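Local atomic coordinates of myosin-I heavy chain (PDB entry 5EJR), a protein that is an actin-based class VII myosin motor acting early in phagocytosis and in adhesion, represented here by its C-terminal MyTH4-FERM tail domain. Residues L134-S139 and N227-I232; F200-N203 and G207-S210. All coordinates share one frame; numbering follows the deposited sequence.

Contact 1 (L134-S139 and N227-I232); sequences LSITFS and NTYTTI
Ile136 meets Thr228 and Tyr229 in a small interdomain contact, where the end of a MyTH4 helix faces a loop of the ubiquitin-like lobe of FERM. Ile136 lies near the C-terminal end of helix 121-137. Thr228 and Tyr229 are the two middle residues of a type I beta turn, Asn227 to Thr230, between strand 221-225 and helix 232-243. The one hydrogen bond across the contact runs from Tyr229 OH to Ile136 O, 2.8 Å long. The hydroxyl lies in the carbonyl plane, on a lone pair, with a C=O...O angle of 116°. The carbonyl oxygen in turn lies at the edge of the tyrosine ring, near its plane. In Tyr229, CG is anti to its own carbonyl carbon, chi1 -55°, and this brings the hydroxyl at the end of the ring next to Ile136.

The rest of the contact is apolar. Ile136 CD1 touches Thr228 CG2 at 3.7 Å, and Ile136 CB lies 4.0 Å from the same methyl. That methyl also sits over the centre of the Tyr229 ring, 3.7 Å above its plane. The methyl thus touches both the isoleucine and the ring of its neighbour. Lys176 of helix 164-178 also touches Ile136, and Ile182 touches Tyr229. The turn is closed by Thr230 N to Asn227 O, 3.1 Å, and Asn227 N bonds Thr230 OG1 at 2.9 Å. Such a junction, helix end against a beta-turn loop, belongs to the MyTH4-FERM supramodule, in which the MyTH4 helical bundle packs on the first FERM lobe.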
ATOM      1  N   LEU A 134       4.414 -16.099   9.168  1.00 28.97           N
ATOM      2  CA  LEU A 134       3.293 -16.230  10.090  1.00 28.26           C
ATOM      3  C   LEU A 134       3.638 -15.408  11.325  1.00 32.15           C
ATOM      4  O   LEU A 134       2.791 -14.647  11.811  1.00 32.19           O
ATOM      5  CB  LEU A 134       3.050 -17.694  10.537  1.00 28.52           C
ATOM      6  CG  LEU A 134       2.638 -18.724   9.496  1.00 32.20           C
ATOM      7  CD1 LEU A 134       2.736 -20.130  10.075  1.00 32.10           C
ATOM      8  CD2 LEU A 134       1.227 -18.483   9.001  1.00 34.39           C
ATOM      9  N   SER A 135       4.875 -15.565  11.846  1.00 27.62           N
ATOM     10  CA  SER A 135       5.324 -14.886  13.072  1.00 28.06           C
ATOM     11  C   SER A 135       5.317 -13.346  12.977  1.00 34.07           C
ATOM     12  O   SER A 135       5.184 -12.691  14.003  1.00 35.19           O
ATOM     13  CB  SER A 135       6.691 -15.396  13.519  1.00 32.32           C
ATOM     14  OG  SER A 135       7.712 -14.943  12.647  1.00 43.51           O
ATOM     15  N   ILE A 136       5.450 -12.780  11.764  1.00 29.74           N
ATOM     16  CA  ILE A 136       5.386 -11.323  11.605  1.00 30.19           C
ATOM     17  C   ILE A 136       3.920 -10.822  11.636  1.00 36.02           C
ATOM     18  O   ILE A 136       3.687  -9.668  12.002  1.00 34.21           O
ATOM     19  CB  ILE A 136       6.183 -10.773  10.385  1.00 32.99           C
ATOM     20  CG1 ILE A 136       5.785 -11.450   9.072  1.00 33.26           C
ATOM     21  CG2 ILE A 136       7.699 -10.848  10.634  1.00 33.79           C
ATOM     22  CD1 ILE A 136       6.199 -10.711   7.792  1.00 43.79           C
ATOM     23  N   THR A 137       2.942 -11.714  11.319  1.00 33.88           N
ATOM     24  CA  THR A 137       1.510 -11.388  11.245  1.00 33.62           C
ATOM     25  C   THR A 137       0.732 -11.612  12.558  1.00 39.49           C
ATOM     26  O   THR A 137       0.180 -10.666  13.116  1.00 39.81           O
ATOM     27  CB  THR A 137       0.873 -12.138  10.074  1.00 33.56           C
ATOM     28  OG1 THR A 137       1.815 -12.160   9.007  1.00 26.72           O
ATOM     29  CG2 THR A 137      -0.418 -11.469   9.583  1.00 31.31           C
ATOM     30  N   PHE A 138       0.643 -12.859  13.017  1.00 35.94           N
ATOM     31  CA  PHE A 138      -0.128 -13.199  14.212  1.00 35.26           C
ATOM     32  C   PHE A 138       0.629 -14.172  15.092  1.00 40.85           C
ATOM     33  O   PHE A 138       1.484 -14.922  14.630  1.00 38.89           O
ATOM     34  CB  PHE A 138      -1.537 -13.745  13.841  1.00 35.99           C
ATOM     35  CG  PHE A 138      -1.539 -14.786  12.751  1.00 36.08           C
ATOM     36  CD1 PHE A 138      -1.196 -16.108  13.025  1.00 38.82           C
ATOM     37  CD2 PHE A 138      -1.814 -14.438  11.439  1.00 36.58           C
ATOM     38  CE1 PHE A 138      -1.141 -17.060  12.006  1.00 39.58           C
ATOM     39  CE2 PHE A 138      -1.765 -15.392  10.420  1.00 39.77           C
ATOM     40  CZ  PHE A 138      -1.424 -16.697  10.712  1.00 38.22           C
ATOM     41  N   SER A 139       0.318 -14.126  16.367  1.00 38.85           N
ATOM     42  CA  SER A 139       0.925 -14.962  17.369  1.00 39.29           C
ATOM     43  C   SER A 139       0.232 -16.331  17.402  1.00 44.21           C
ATOM     44  O   SER A 139      -0.982 -16.395  17.179  1.00 43.40           O
ATOM     45  CB  SER A 139       0.751 -14.285  18.725  1.00 43.37           C
ATOM     46  OG  SER A 139       1.180 -15.080  19.819  1.00 58.58           O
ATOM     47  N   ASN A 227      11.317  -1.735   5.853  1.00 37.23           N
ATOM     48  CA  ASN A 227      11.312  -2.812   6.841  1.00 36.40           C
ATOM     49  C   ASN A 227       9.901  -3.410   6.811  1.00 37.53           C
ATOM     50  O   ASN A 227       8.998  -2.808   6.226  1.00 35.69           O
ATOM     51  CB  ASN A 227      11.624  -2.287   8.246  1.00 40.97           C
ATOM     52  CG  ASN A 227      12.692  -1.218   8.325  1.00 81.37           C
ATOM     53  OD1 ASN A 227      13.702  -1.239   7.606  1.00 81.74           O
ATOM     54  ND2 ASN A 227      12.496  -0.262   9.226  1.00 73.94           N
ATOM     55  N   THR A 228       9.706  -4.574   7.467  1.00 33.26           N
ATOM     56  CA  THR A 228       8.435  -5.311   7.579  1.00 31.68           C
ATOM     57  C   THR A 228       7.244  -4.420   7.921  1.00 32.30           C
ATOM     58  O   THR A 228       6.186  -4.558   7.318  1.00 31.71           O
ATOM     59  CB  THR A 228       8.582  -6.418   8.650  1.00 34.28           C
ATOM     60  OG1 THR A 228       9.709  -7.221   8.308  1.00 34.06           O
ATOM     61  CG2 THR A 228       7.346  -7.296   8.773  1.00 31.01           C
ATOM     62  N   TYR A 229       7.430  -3.511   8.883  1.00 27.84           N
ATOM     63  CA  TYR A 229       6.382  -2.675   9.418  1.00 26.31           C
ATOM     64  C   TYR A 229       6.428  -1.218   8.955  1.00 28.98           C
ATOM     65  O   TYR A 229       5.757  -0.380   9.551  1.00 27.51           O
ATOM     66  CB  TYR A 229       6.397  -2.776  10.952  1.00 27.49           C
ATOM     67  CG  TYR A 229       6.281  -4.206  11.462  1.00 29.51           C
ATOM     68  CD1 TYR A 229       5.062  -4.875  11.445  1.00 31.69           C
ATOM     69  CD2 TYR A 229       7.397  -4.896  11.928  1.00 31.05           C
ATOM     70  CE1 TYR A 229       4.940  -6.178  11.935  1.00 33.09           C
ATOM     71  CE2 TYR A 229       7.296  -6.217  12.385  1.00 33.11           C
ATOM     72  CZ  TYR A 229       6.062  -6.847  12.393  1.00 39.84           C
ATOM     73  OH  TYR A 229       5.941  -8.144  12.822  1.00 45.51           O
ATOM     74  N   THR A 230       7.176  -0.909   7.889  1.00 24.82           N
ATOM     75  CA  THR A 230       7.248   0.487   7.431  1.00 22.06           C
ATOM     76  C   THR A 230       5.886   0.992   6.933  1.00 23.34           C
ATOM     77  O   THR A 230       5.249   0.348   6.091  1.00 20.58           O
ATOM     78  CB  THR A 230       8.371   0.674   6.409  1.00 27.92           C
ATOM     79  OG1 THR A 230       9.606   0.273   7.014  1.00 26.66           O
ATOM     80  CG2 THR A 230       8.499   2.137   5.925  1.00 27.86           C
ATOM     81  N   THR A 231       5.465   2.155   7.439  1.00 21.94           N
ATOM     82  CA  THR A 231       4.228   2.781   6.967  1.00 21.70           C
ATOM     83  C   THR A 231       4.515   3.684   5.761  1.00 24.70           C
ATOM     84  O   THR A 231       5.657   4.118   5.534  1.00 23.93           O
ATOM     85  CB  THR A 231       3.559   3.612   8.060  1.00 29.42           C
ATOM     86  OG1 THR A 231       4.429   4.687   8.408  1.00 33.93           O
ATOM     87  CG2 THR A 231       3.136   2.791   9.270  1.00 27.23           C
ATOM     88  N   ILE A 232       3.460   4.028   5.022  1.00 20.07           N
ATOM     89  CA  ILE A 232       3.548   4.931   3.874  1.00 19.55           C
ATOM     90  C   ILE A 232       4.018   6.328   4.343  1.00 23.23           C
ATOM     91  O   ILE A 232       4.800   6.974   3.641  1.00 21.55           O
ATOM     92  CB  ILE A 232       2.190   4.897   3.114  1.00 22.99           C
ATOM     93  CG1 ILE A 232       2.002   3.498   2.454  1.00 23.35           C
ATOM     94  CG2 ILE A 232       2.019   6.067   2.093  1.00 22.92           C
ATOM     95  CD1 ILE A 232       2.874   3.145   1.167  1.00 30.17           C
TER

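Contact 2 (F200-N203 and G207-S210); sequences FRSN and GDIS
Gly207 meets Ser202 and Asn203 at a helix C-terminus, where the chain passes from helix 194-205 into a linker. Residues 207-210 of this linker lead into strand 211-215 of the FERM ubiquitin-like lobe. Gly207 is the first residue to leave helical geometry. Its phi is positive, 85°, and a side chain here would press on the carbonyl oxygen of the preceding residue. Its N makes two weak hydrogen bonds to the last turns, to Ser202 O at 3.4 Å and to Asn203 O at 3.0 Å. Gly207 CA also makes a CH...O contact with Asn203 O.

The chain then folds back beside the helix. Asp208 has CG between its backbone N and carbonyl carbon, chi1 45°, which brings OD1 close to Ser202. OD1 comes within 3.0 Å of Ser202 O, but both are acceptors and no bond forms. A water lies beside it and donates to Asp208 OD1 at 3.1 Å. Ser202 OG is hydrogen-bonded to Gln198 O, one turn back, and also lies 2.9 Å from this water. The water accepts a weak bond from Ser210 OG. With an alanine in place of Asp208, the water would have no carboxylate acceptor and is likely to be held less firmly beside the two serines.

Around the site, Phe200 stacks on Tyr132 and meets Phe133 edge-to-face, and Arg201 forms a salt bridge with Glu129. These three partners lie on helix 121-137, against which helix 194-205 packs. Ser210 pairs through its backbone with Ile226, just past strand 221-225.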
ATOM      1  N   PHE A 200      13.393 -10.347   1.647  1.00 33.27           N
ATOM      2  CA  PHE A 200      13.668 -11.140   2.847  1.00 33.71           C
ATOM      3  C   PHE A 200      14.815 -12.169   2.607  1.00 39.62           C
ATOM      4  O   PHE A 200      15.716 -12.302   3.434  1.00 39.61           O
ATOM      5  CB  PHE A 200      12.380 -11.855   3.313  1.00 34.55           C
ATOM      6  CG  PHE A 200      12.616 -12.920   4.356  1.00 36.32           C
ATOM      7  CD1 PHE A 200      12.996 -12.579   5.649  1.00 38.94           C
ATOM      8  CD2 PHE A 200      12.431 -14.263   4.054  1.00 37.98           C
ATOM      9  CE1 PHE A 200      13.210 -13.564   6.609  1.00 40.08           C
ATOM     10  CE2 PHE A 200      12.644 -15.244   5.016  1.00 41.09           C
ATOM     11  CZ  PHE A 200      13.020 -14.888   6.287  1.00 39.32           C
ATOM     12  N   ARG A 201      14.749 -12.868   1.474  1.00 37.28           N
ATOM     13  CA  ARG A 201      15.700 -13.871   1.032  1.00 39.02           C
ATOM     14  C   ARG A 201      17.091 -13.295   0.817  1.00 43.94           C
ATOM     15  O   ARG A 201      18.041 -13.792   1.425  1.00 43.23           O
ATOM     16  CB  ARG A 201      15.180 -14.570  -0.231  1.00 38.09           C
ATOM     17  CG  ARG A 201      14.201 -15.659   0.119  1.00 41.45           C
ATOM     18  CD  ARG A 201      13.470 -16.191  -1.092  1.00 44.11           C
ATOM     19  NE  ARG A 201      12.462 -17.152  -0.658  1.00 41.69           N
ATOM     20  CZ  ARG A 201      11.633 -17.798  -1.462  1.00 51.78           C
ATOM     21  NH1 ARG A 201      11.652 -17.570  -2.770  1.00 44.03           N
ATOM     22  NH2 ARG A 201      10.756 -18.654  -0.967  1.00 40.34           N
ATOM     23  N   SER A 202      17.209 -12.216   0.005  1.00 41.85           N
ATOM     24  CA  SER A 202      18.506 -11.592  -0.252  1.00 42.50           C
ATOM     25  C   SER A 202      19.082 -10.884   0.994  1.00 46.91           C
ATOM     26  O   SER A 202      20.305 -10.822   1.123  1.00 48.19           O
ATOM     27  CB  SER A 202      18.466 -10.691  -1.482  1.00 45.93           C
ATOM     28  OG  SER A 202      17.488  -9.673  -1.383  1.00 57.55           O
ATOM     29  N   ASN A 203      18.238 -10.441   1.946  1.00 41.51           N
ATOM     30  CA  ASN A 203      18.745  -9.850   3.188  1.00 41.91           C
ATOM     31  C   ASN A 203      19.349 -10.944   4.109  1.00 48.10           C
ATOM     32  O   ASN A 203      20.303 -10.666   4.833  1.00 47.32           O
ATOM     33  CB  ASN A 203      17.690  -9.017   3.911  1.00 42.64           C
ATOM     34  CG  ASN A 203      18.160  -8.438   5.227  1.00 73.70           C
ATOM     35  OD1 ASN A 203      18.815  -7.391   5.282  1.00 70.11           O
ATOM     36  ND2 ASN A 203      17.865  -9.130   6.321  1.00 67.49           N
ATOM     37  N   GLY A 207      22.794  -9.955   3.276  1.00 52.60           N
ATOM     38  CA  GLY A 207      22.820  -8.967   4.350  1.00 52.22           C
ATOM     39  C   GLY A 207      22.494  -7.547   3.911  1.00 57.59           C
ATOM     40  O   GLY A 207      22.434  -6.643   4.753  1.00 57.01           O
ATOM     41  N   ASP A 208      22.273  -7.342   2.590  1.00 54.69           N
ATOM     42  CA  ASP A 208      21.963  -6.044   1.977  1.00 54.77           C
ATOM     43  C   ASP A 208      20.625  -5.448   2.442  1.00 56.14           C
ATOM     44  O   ASP A 208      19.679  -6.192   2.722  1.00 55.14           O
ATOM     45  CB  ASP A 208      22.018  -6.130   0.434  1.00 57.60           C
ATOM     46  CG  ASP A 208      21.329  -7.336  -0.181  1.00 71.06           C
ATOM     47  OD1 ASP A 208      20.423  -7.903   0.472  1.00 73.37           O
ATOM     48  OD2 ASP A 208      21.687  -7.705  -1.325  1.00 74.22           O
ATOM     49  N   ILE A 209      20.559  -4.106   2.512  1.00 50.99           N
ATOM     50  CA  ILE A 209      19.378  -3.359   2.960  1.00 49.66           C
ATOM     51  C   ILE A 209      18.266  -3.351   1.912  1.00 48.62           C
ATOM     52  O   ILE A 209      18.495  -2.974   0.761  1.00 48.32           O
ATOM     53  CB  ILE A 209      19.735  -1.922   3.461  1.00 53.57           C
ATOM     54  CG1 ILE A 209      18.482  -1.095   3.870  1.00 53.54           C
ATOM     55  CG2 ILE A 209      20.612  -1.145   2.459  1.00 56.21           C
ATOM     56  CD1 ILE A 209      17.943  -1.318   5.309  1.00 63.55           C
ATOM     57  N   SER A 210      17.054  -3.741   2.336  1.00 41.13           N
ATOM     58  CA  SER A 210      15.870  -3.736   1.481  1.00 39.22           C
ATOM     59  C   SER A 210      15.436  -2.284   1.175  1.00 39.86           C
ATOM     60  O   SER A 210      15.413  -1.441   2.071  1.00 37.07           O
ATOM     61  CB  SER A 210      14.733  -4.501   2.148  1.00 42.14           C
ATOM     62  OG  SER A 210      15.027  -5.886   2.192  1.00 51.73           O
TER
HETATM   63  O   HOH W   1      17.365  -7.287   0.266  1.00 47.46           O

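Both contacts lie where MyTH4 meets the ubiquitin-like lobe of FERM, with centres about 16 Å apart. They do not touch; their nearest atoms are about 5 Å apart. Contact 1 joins segments distant in sequence and is partly buried. Contact 2 joins near neighbours along the chain and lies at the surface. Their chemistry follows: methyl packing and a direct tyrosine bond in contact 1, weak backbone bonds and a water bridge in contact 2. Helix 121-137 links them. Ile136 lies near its C-terminal end, while Tyr132 on it stacks with Phe200 and makes a weak hydrogen bond to Thr228.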